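Local structure of glycosylation Associate Protein 1 (Streptococcus agalactiae serotype V, 6OYC) at residues A[341-346]-A[404-409]; A[424-429]-A[478-483]. The protein probably acts as a GT-B-related subunit of the Gap1-Gap2-Gap3 complex, which is linked to sugar binding, glycosylation and accessory Sec secretion. All blocks are in the same frame, centred on the assembly; numbering follows the deposited sequence.

Interaction 1 (A[341-346]-A[404-409])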
loop_
_atom_site.group_PDB
_atom_site.type_symbol
_atom_site.label_atom_id
_atom_site.label_comp_id
_atom_site.label_asym_id
_atom_site.label_seq_id
_atom_site.Cartn_x
_atom_site.Cartn_y
_atom_site.Cartn_z
ATOM N N LYS A 341 -9.334 -32.165 12.639
ATOM C CA LYS A 341 -10.623 -32.685 13.094
ATOM C C LYS A 341 -11.768 -32.238 12.188
ATOM O O LYS A 341 -12.599 -33.059 11.776
ATOM C CB LYS A 341 -10.885 -32.257 14.538
ATOM C CG LYS A 341 -10.222 -33.148 15.590
ATOM C CD LYS A 341 -10.914 -33.001 16.935
ATOM C CE LYS A 341 -9.919 -32.647 18.045
ATOM N NZ LYS A 341 -8.948 -33.739 18.359
ATOM N N VAL A 342 -11.840 -30.937 11.870
ATOM C CA VAL A 342 -12.951 -30.475 11.039
ATOM C C VAL A 342 -12.814 -30.990 9.611
ATOM O O VAL A 342 -13.814 -31.143 8.900
ATOM C CB VAL A 342 -13.079 -28.938 11.064
ATOM C CG1 VAL A 342 -12.915 -28.395 12.481
ATOM C CG2 VAL A 342 -12.096 -28.291 10.096
ATOM N N MET A 343 -11.588 -31.286 9.176
ATOM C CA MET A 343 -11.363 -31.678 7.790
ATOM C C MET A 343 -11.711 -33.139 7.555
ATOM O O MET A 343 -12.220 -33.485 6.481
ATOM C CB MET A 343 -9.914 -31.400 7.394
ATOM C CG MET A 343 -9.711 -29.981 6.869
ATOM S SD MET A 343 -7.983 -29.533 6.703
ATOM C CE MET A 343 -7.549 -30.371 5.171
ATOM N N LEU A 344 -11.447 -34.012 8.537
ATOM C CA LEU A 344 -11.925 -35.386 8.425
ATOM C C LEU A 344 -13.441 -35.428 8.386
ATOM O O LEU A 344 -14.028 -36.255 7.686
ATOM C CB LEU A 344 -11.409 -36.240 9.576
ATOM C CG LEU A 344 -9.912 -36.460 9.737
ATOM C CD1 LEU A 344 -9.690 -36.883 11.157
ATOM C CD2 LEU A 344 -9.395 -37.522 8.778
ATOM N N LYS A 345 -14.091 -34.527 9.114
ATOM C CA LYS A 345 -15.542 -34.418 9.104
ATOM C C LYS A 345 -16.095 -33.743 7.854
ATOM O O LYS A 345 -17.324 -33.685 7.706
ATOM C CB LYS A 345 -16.011 -33.630 10.331
ATOM C CG LYS A 345 -16.059 -34.420 11.623
ATOM C CD LYS A 345 -16.457 -33.514 12.773
ATOM C CE LYS A 345 -17.682 -32.679 12.422
ATOM N NZ LYS A 345 -17.463 -31.217 12.669
ATOM N N ASN A 346 -15.244 -33.218 6.961
ATOM C CA ASN A 346 -15.741 -32.464 5.803
ATOM C C ASN A 346 -14.661 -32.444 4.720
ATOM O O ASN A 346 -13.732 -31.631 4.784
ATOM C CB ASN A 346 -16.151 -31.063 6.205
ATOM C CG ASN A 346 -16.888 -30.340 5.100
ATOM O OD1 ASN A 346 -16.693 -30.624 3.920
ATOM N ND2 ASN A 346 -17.748 -29.401 5.477
ATOM N N THR A 404 -3.585 -33.625 -1.843
ATOM C CA THR A 404 -3.567 -32.911 -0.568
ATOM C C THR A 404 -4.564 -31.765 -0.571
ATOM O O THR A 404 -4.911 -31.226 -1.621
ATOM C CB THR A 404 -2.182 -32.360 -0.269
ATOM O OG1 THR A 404 -2.171 -31.794 1.045
ATOM C CG2 THR A 404 -1.825 -31.293 -1.278
ATOM N N ARG A 405 -5.039 -31.418 0.620
ATOM C CA ARG A 405 -5.928 -30.285 0.813
ATOM C C ARG A 405 -5.264 -29.155 1.591
ATOM O O ARG A 405 -5.958 -28.247 2.069
ATOM C CB ARG A 405 -7.207 -30.741 1.511
ATOM C CG ARG A 405 -7.655 -32.119 1.069
ATOM C CD ARG A 405 -9.126 -32.170 0.717
ATOM N NE ARG A 405 -9.989 -31.848 1.849
ATOM C CZ ARG A 405 -10.337 -32.699 2.816
ATOM N NH1 ARG A 405 -9.892 -33.949 2.803
ATOM N NH2 ARG A 405 -11.130 -32.285 3.807
ATOM N N LEU A 406 -3.943 -29.197 1.745
ATOM C CA LEU A 406 -3.178 -28.125 2.369
ATOM C C LEU A 406 -2.253 -27.486 1.348
ATOM O O LEU A 406 -1.618 -28.187 0.547
ATOM C CB LEU A 406 -2.329 -28.642 3.533
ATOM C CG LEU A 406 -3.045 -29.328 4.684
ATOM C CD1 LEU A 406 -2.038 -29.723 5.770
ATOM C CD2 LEU A 406 -4.110 -28.396 5.212
ATOM N N SER A 407 -2.148 -26.160 1.399
ATOM C CA SER A 407 -1.123 -25.466 0.636
ATOM C C SER A 407 -0.578 -24.306 1.456
ATOM O O SER A 407 -1.134 -23.906 2.487
ATOM C CB SER A 407 -1.645 -24.970 -0.725
ATOM O OG SER A 407 -2.829 -24.206 -0.575
ATOM N N PHE A 408 0.536 -23.770 0.971
ATOM C CA PHE A 408 1.220 -22.655 1.593
ATOM C C PHE A 408 1.507 -21.636 0.505
ATOM O O PHE A 408 2.067 -21.985 -0.537
ATOM C CB PHE A 408 2.514 -23.126 2.267
ATOM C CG PHE A 408 3.290 -22.035 2.936
ATOM C CD1 PHE A 408 4.233 -21.283 2.225
ATOM C CD2 PHE A 408 3.098 -21.759 4.282
ATOM C CE1 PHE A 408 4.953 -20.273 2.853
ATOM C CE2 PHE A 408 3.819 -20.763 4.912
ATOM C CZ PHE A 408 4.748 -20.017 4.199
ATOM N N THR A 409 1.114 -20.385 0.730
ATOM C CA THR A 409 1.357 -19.348 -0.259
ATOM C C THR A 409 1.833 -18.073 0.424
ATOM O O THR A 409 1.552 -17.822 1.602
ATOM C CB THR A 409 0.111 -19.044 -1.112
ATOM O OG1 THR A 409 0.477 -18.139 -2.153
ATOM C CG2 THR A 409 -0.959 -18.362 -0.296
#
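In the second Rossmann-like half of this GT-B-type fold, the C-terminal end of helix 329-344 meets the entry to strand 406-409, an outermost strand of the six-stranded parallel sheet, and Met343 and Arg405 carry the contact from opposite directions. The Arg405 chain, bent at chi2 and chi3, turns its guanidinium to the helix end, where NH2 donates to Met343 O at 3.1 Å with an N-H...O angle of 155°. The carbonyl oxygen lies in the guanidinium plane, but relative to the carbonyl group the nitrogen stands 36° out of the plane. Asn346 N, donating within the turn, takes the same oxygen from the opposite face, so two N-H groups grip it. The positive group would suit the partial negative charge expected where a helix ends in carbonyls. Asn346 O also sits close to Arg405 NH2, at 2.9 Å, though the angle is too poor for a hydrogen bond. Arg405 NE donates to Ile349 O, and with the NH2 bond this limits rotation of the guanidinium. Thr404 OG1 accepts from Leu406 N at 3.2 Å, an ST turn leading into the strand. The Met343 chain bends at its last torsion (chi3 78°) and brings its methyl over one guanidinium face, offset toward the rim. That methyl, Met343 CE, closes on Arg405 CB at 3.7 Å and on Leu406 CD2 at 4.0 Å.

Interaction 2 (A[424-429]-A[478-483])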
loop_
_atom_site.group_PDB
_atom_site.type_symbol
_atom_site.label_atom_id
_atom_site.label_comp_id
_atom_site.label_asym_id
_atom_site.label_seq_id
_atom_site.Cartn_x
_atom_site.Cartn_y
_atom_site.Cartn_z
ATOM N N VAL A 424 -12.653 -17.662 -1.841
ATOM C CA VAL A 424 -12.412 -18.153 -0.491
ATOM C C VAL A 424 -13.705 -18.102 0.311
ATOM O O VAL A 424 -14.525 -17.195 0.169
ATOM C CB VAL A 424 -11.273 -17.360 0.185
ATOM C CG1 VAL A 424 -11.344 -17.451 1.713
ATOM C CG2 VAL A 424 -9.929 -17.908 -0.274
ATOM N N ARG A 425 -13.900 -19.115 1.142
ATOM C CA ARG A 425 -15.088 -19.195 1.975
ATOM C C ARG A 425 -14.874 -18.549 3.340
ATOM O O ARG A 425 -15.780 -17.891 3.871
ATOM C CB ARG A 425 -15.485 -20.667 2.140
ATOM C CG ARG A 425 -16.913 -20.881 2.588
ATOM C CD ARG A 425 -17.904 -20.391 1.553
ATOM N NE ARG A 425 -19.258 -20.790 1.900
ATOM C CZ ARG A 425 -20.354 -20.345 1.293
ATOM N NH1 ARG A 425 -20.262 -19.472 0.294
ATOM N NH2 ARG A 425 -21.547 -20.768 1.696
ATOM N N LEU A 426 -13.686 -18.717 3.917
ATOM C CA LEU A 426 -13.467 -18.354 5.308
ATOM C C LEU A 426 -12.057 -17.809 5.492
ATOM O O LEU A 426 -11.092 -18.398 4.993
ATOM C CB LEU A 426 -13.694 -19.567 6.222
ATOM C CG LEU A 426 -13.621 -19.356 7.736
ATOM C CD1 LEU A 426 -14.681 -18.366 8.209
ATOM C CD2 LEU A 426 -13.766 -20.704 8.471
ATOM N N ILE A 427 -11.951 -16.689 6.218
ATOM C CA ILE A 427 -10.677 -16.080 6.586
ATOM C C ILE A 427 -10.389 -16.407 8.048
ATOM O O ILE A 427 -11.245 -16.198 8.918
ATOM C CB ILE A 427 -10.712 -14.555 6.358
ATOM C CG1 ILE A 427 -10.527 -14.217 4.875
ATOM C CG2 ILE A 427 -9.648 -13.838 7.191
ATOM C CD1 ILE A 427 -10.913 -12.759 4.539
ATOM N N ILE A 428 -9.201 -16.928 8.330
ATOM C CA ILE A 428 -8.781 -17.169 9.709
ATOM C C ILE A 428 -7.483 -16.413 9.983
ATOM O O ILE A 428 -6.445 -16.675 9.355
ATOM C CB ILE A 428 -8.612 -18.663 10.027
ATOM C CG1 ILE A 428 -9.958 -19.385 9.940
ATOM C CG2 ILE A 428 -8.093 -18.814 11.450
ATOM C CD1 ILE A 428 -9.890 -20.843 10.375
ATOM N N ASP A 429 -7.539 -15.498 10.942
ATOM C CA ASP A 429 -6.347 -14.807 11.430
ATOM C C ASP A 429 -6.515 -14.709 12.941
ATOM O O ASP A 429 -7.282 -13.873 13.434
ATOM C CB ASP A 429 -6.195 -13.438 10.777
ATOM C CG ASP A 429 -4.827 -12.827 11.010
ATOM O OD1 ASP A 429 -4.083 -13.332 11.890
ATOM O OD2 ASP A 429 -4.504 -11.838 10.304
ATOM N N PRO A 478 -17.095 -25.047 11.320
ATOM C CA PRO A 478 -18.394 -25.554 10.832
ATOM C C PRO A 478 -19.484 -24.504 10.818
ATOM O O PRO A 478 -20.322 -24.506 9.909
ATOM C CB PRO A 478 -18.718 -26.685 11.813
ATOM C CG PRO A 478 -17.383 -27.150 12.282
ATOM C CD PRO A 478 -16.570 -25.892 12.411
ATOM N N TYR A 479 -19.479 -23.594 11.797
ATOM C CA TYR A 479 -20.486 -22.540 11.875
ATOM C C TYR A 479 -20.623 -21.758 10.572
ATOM O O TYR A 479 -21.720 -21.309 10.220
ATOM C CB TYR A 479 -20.116 -21.589 13.008
ATOM C CG TYR A 479 -21.091 -20.458 13.236
ATOM C CD1 TYR A 479 -22.233 -20.651 14.007
ATOM C CD2 TYR A 479 -20.865 -19.188 12.706
ATOM C CE1 TYR A 479 -23.129 -19.622 14.240
ATOM C CE2 TYR A 479 -21.766 -18.141 12.940
ATOM C CZ TYR A 479 -22.898 -18.374 13.710
ATOM O OH TYR A 479 -23.808 -17.372 13.965
ATOM N N TYR A 480 -19.516 -21.528 9.866
ATOM C CA TYR A 480 -19.579 -20.778 8.617
ATOM C C TYR A 480 -19.436 -21.655 7.387
ATOM O O TYR A 480 -19.935 -21.281 6.321
ATOM C CB TYR A 480 -18.513 -19.666 8.593
ATOM C CG TYR A 480 -18.988 -18.406 9.283
ATOM C CD1 TYR A 480 -20.123 -17.750 8.843
ATOM C CD2 TYR A 480 -18.335 -17.899 10.395
ATOM C CE1 TYR A 480 -20.585 -16.618 9.474
ATOM C CE2 TYR A 480 -18.797 -16.759 11.036
ATOM C CZ TYR A 480 -19.923 -16.123 10.570
ATOM O OH TYR A 480 -20.416 -14.986 11.187
ATOM N N CYS A 481 -18.819 -22.823 7.517
ATOM C CA CYS A 481 -18.560 -23.659 6.356
ATOM C C CYS A 481 -19.708 -24.594 6.027
ATOM O O CYS A 481 -19.975 -24.841 4.846
ATOM C CB CYS A 481 -17.288 -24.477 6.579
ATOM S SG CYS A 481 -15.797 -23.488 6.297
ATOM N N GLU A 482 -20.406 -25.102 7.039
ATOM C CA GLU A 482 -21.431 -26.109 6.829
ATOM C C GLU A 482 -22.846 -25.591 7.036
ATOM O O GLU A 482 -23.761 -26.066 6.362
ATOM C CB GLU A 482 -21.144 -27.310 7.737
ATOM C CG GLU A 482 -19.646 -27.671 7.655
ATOM C CD GLU A 482 -19.244 -28.844 8.520
ATOM O OE1 GLU A 482 -20.093 -29.324 9.301
ATOM O OE2 GLU A 482 -18.073 -29.287 8.414
ATOM N N GLN A 483 -23.045 -24.600 7.905
ATOM C CA GLN A 483 -24.343 -23.941 8.036
ATOM C C GLN A 483 -24.365 -22.755 7.069
ATOM O O GLN A 483 -23.770 -21.704 7.337
ATOM C CB GLN A 483 -24.594 -23.513 9.481
ATOM C CG GLN A 483 -24.279 -24.579 10.535
ATOM C CD GLN A 483 -24.614 -24.133 11.969
ATOM O OE1 GLN A 483 -25.526 -23.324 12.197
ATOM N NE2 GLN A 483 -23.865 -24.661 12.941
HETATM O O HOH W 1 -20.784 -22.269 4.087
#
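Leu426, on a short strand inside the parallel sheet, packs against Tyr480 and Cys481 in the last turn of helix 473-481, a strand-to-helix contact of the Rossmann-like C-terminal half. The apolar part is a fork. With CG anti to the backbone N (chi1 -175°), the leucine spreads its two methyls over neighbouring helix residues: Leu426 CD1 lies 4.1 Å from Tyr480 CB, and Leu426 CD2 lies 4.1 Å from Cys481 SG. Leucine and tyrosine side chains cross at about a right angle, and it is the root of the tyrosine that is touched; its ring leads away, toward the hydroxyl's bond with Gly464 O. Tyr479 CD2 stands over the centre of the Tyr480 ring, 3.5 Å above its plane.

The polar part runs through one water. Arg425 NH2 donates to it at 2.9 Å, in the guanidinium plane, while the water donates to Tyr480 O at 2.6 Å and, weakly, to Cys481 O at 2.8 Å. It thus bridges the arginine to two carbonyls at the helix end. The other terminal nitrogen, NH1, is taken by Asn313 OD1 and Ser312 OG, and Trp487 adds a cation-pi contact, so the group is held from several directions.

Around this buried contact, strand 426-428 runs between strands 318-323 and 449-451, Leu426 also touches Ile477 one turn earlier in helix 473-481, and Trp487 comes from helix 484-502.

How the interactions relate
From the N terminus, the chain first leaves helix 329-344, passes through strand 349-354, helix 360-375 and an unmodelled stretch, 386-401, and returns at strand 406-409, where interaction 1 closes a loop of 57 intervening residues. Interaction 2 opens only afterwards: from strand 426-428 the chain runs through helix 436-445 and strands 449-451 and 464-466 before helix 473-481 closes it. The two loops are therefore in series and neither nest nor cross. Both reach the same six-stranded parallel sheet, one at an outermost strand and the other inside it, with centres about 13 Å apart. The residues around the two helix ends also meet: Asn346 ND2 probably hydrogen-bonds Glu482 OE2, and Lys345 packs on Pro478.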